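Local coordinates for restriction endonuclease (Mycobacterium sp., PDB 4F0P), which cleaves DNA as the MspJI restriction endonuclease, a modification-dependent enzyme that recognises 5-methylcytosine and cuts at a distance from it, at the interface of chains A and B. Coordinates in Å, arbitrary orientation; residue numbers count along the deposited sequence, not the author numbering. Chains: chain A/B, Restriction endonuclease.

The interface of chains A and B. Residues chain A 104-106, 111, 113; chain B 344-345.
This patch belongs to the two-fold interface between two copies of the MspJI restriction endonuclease. The deposited assembly holds four copies, so the contact probably helps to build a tetramer. Chain A gives two strands of its N-terminal AspBHI-like family region, 104-106 and 111-115. Chain B gives B:Leu344 and B:Lys345, in a turn between strands 335-342 and 347-357 of its endonuclease region. The patch thus joins the N-terminal part of one copy to the nuclease part of the other.

Apolar packing centres on B:Leu344, which has 97 Å² of its surface hidden by chain A. Its CG lies anti to the backbone N (chi1 -178°), and the forked tip packs on the face of the two strands, among the side chains that rise from it. The branch CD1 sits over the face of the A:His111 imidazole, 3.9 Å from the ring centroid, as a CH-pi contact. The ring itself stands with CG anti to the backbone N (chi1 -169°). CD1 also meets the aliphatic stem of A:Arg113, 3.7 Å from its CG; the two side chains run past each other in opposite directions. On the other strand, A:Asp106 offers its methylene and not its carboxylate, with CB 3.6 Å from B:Leu344 CG. The second branch, CD2, lies between this CB and A:Glu104 CG, 4.0 Å from the latter.

The polar edge is formed by A:Glu104 and B:Lys345, whose side chains meet at a slant. A:Glu104 CG is tucked between the backbone N and the carbonyl carbon (chi1 55°), and the chain then runs extended. Its carboxylate oxygen OE2 rests against the lysine methylenes, 3.3 Å from B:Lys345 CE, with B:Lys345 CG close by. The side-chain nitrogen NZ of B:Lys345 stays 4.5 Å from A:Glu104 OE2, so the pair makes no salt bridge. The opposite charges may still attract at this range.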
loop_
_atom_site.group_PDB
_atom_site.type_symbol
_atom_site.label_atom_id
_atom_site.label_comp_id
_atom_site.label_asym_id
_atom_site.label_seq_id
_atom_site.Cartn_x
_atom_site.Cartn_y
_atom_site.Cartn_z
ATOM N N GLU A 104 19.332 -7.099 -15.361
ATOM C CA GLU A 104 18.473 -8.070 -14.683
ATOM C C GLU A 104 17.123 -8.226 -15.378
ATOM O O GLU A 104 16.536 -7.252 -15.848
ATOM C CB GLU A 104 18.303 -7.734 -13.197
ATOM C CG GLU A 104 17.784 -6.340 -12.910
ATOM C CD GLU A 104 17.818 -6.002 -11.430
ATOM O OE1 GLU A 104 17.508 -4.844 -11.075
ATOM O OE2 GLU A 104 18.155 -6.893 -10.622
ATOM N N PHE A 105 16.643 -9.464 -15.437
ATOM C CA PHE A 105 15.451 -9.791 -16.207
ATOM C C PHE A 105 14.306 -10.278 -15.327
ATOM O O PHE A 105 14.492 -11.139 -14.467
ATOM C CB PHE A 105 15.776 -10.863 -17.251
ATOM C CG PHE A 105 16.709 -10.398 -18.336
ATOM C CD1 PHE A 105 18.066 -10.253 -18.092
ATOM C CD2 PHE A 105 16.231 -10.127 -19.607
ATOM C CE1 PHE A 105 18.926 -9.829 -19.091
ATOM C CE2 PHE A 105 17.086 -9.706 -20.611
ATOM C CZ PHE A 105 18.435 -9.558 -20.352
ATOM N N ASP A 106 13.122 -9.719 -15.551
ATOM C CA ASP A 106 11.901 -10.212 -14.923
ATOM C C ASP A 106 10.914 -10.530 -16.034
ATOM O O ASP A 106 9.827 -9.953 -16.104
ATOM C CB ASP A 106 11.318 -9.171 -13.962
ATOM C CG ASP A 106 10.128 -9.699 -13.175
ATOM O OD1 ASP A 106 9.969 -10.934 -13.079
ATOM O OD2 ASP A 106 9.353 -8.874 -12.645
ATOM N N HIS A 111 9.585 -7.220 -17.616
ATOM C CA HIS A 111 10.389 -6.093 -17.164
ATOM C C HIS A 111 11.878 -6.419 -17.266
ATOM O O HIS A 111 12.323 -7.476 -16.820
ATOM C CB HIS A 111 10.021 -5.729 -15.725
ATOM C CG HIS A 111 10.597 -4.426 -15.265
ATOM N ND1 HIS A 111 10.672 -4.075 -13.933
ATOM C CD2 HIS A 111 11.120 -3.387 -15.957
ATOM C CE1 HIS A 111 11.221 -2.879 -13.826
ATOM N NE2 HIS A 111 11.501 -2.438 -15.039
ATOM N N ARG A 113 15.759 -4.576 -16.645
ATOM C CA ARG A 113 16.669 -3.489 -16.297
ATOM C C ARG A 113 17.970 -3.672 -17.070
ATOM O O ARG A 113 18.720 -4.620 -16.819
ATOM C CB ARG A 113 16.950 -3.478 -14.792
ATOM C CG ARG A 113 15.724 -3.246 -13.919
ATOM C CD ARG A 113 15.490 -1.765 -13.662
ATOM N NE ARG A 113 16.519 -1.190 -12.802
ATOM C CZ ARG A 113 16.597 0.099 -12.488
ATOM N NH1 ARG A 113 17.568 0.534 -11.696
ATOM N NH2 ARG A 113 15.704 0.956 -12.965
ATOM N N LEU B 344 12.781 -4.749 -8.826
ATOM C CA LEU B 344 12.504 -5.822 -9.773
ATOM C C LEU B 344 12.574 -7.180 -9.081
ATOM O O LEU B 344 11.673 -8.011 -9.220
ATOM C CB LEU B 344 13.485 -5.764 -10.948
ATOM C CG LEU B 344 13.313 -6.785 -12.075
ATOM C CD1 LEU B 344 13.522 -6.118 -13.422
ATOM C CD2 LEU B 344 14.275 -7.957 -11.909
ATOM N N LYS B 345 13.651 -7.394 -8.333
ATOM C CA LYS B 345 13.856 -8.646 -7.616
ATOM C C LYS B 345 12.881 -8.790 -6.449
ATOM O O LYS B 345 12.129 -9.763 -6.374
ATOM C CB LYS B 345 15.298 -8.736 -7.113
ATOM C CG LYS B 345 16.340 -8.765 -8.220
ATOM C CD LYS B 345 16.163 -9.992 -9.102
ATOM C CE LYS B 345 17.223 -10.060 -10.189
ATOM N NZ LYS B 345 17.083 -11.288 -11.021
#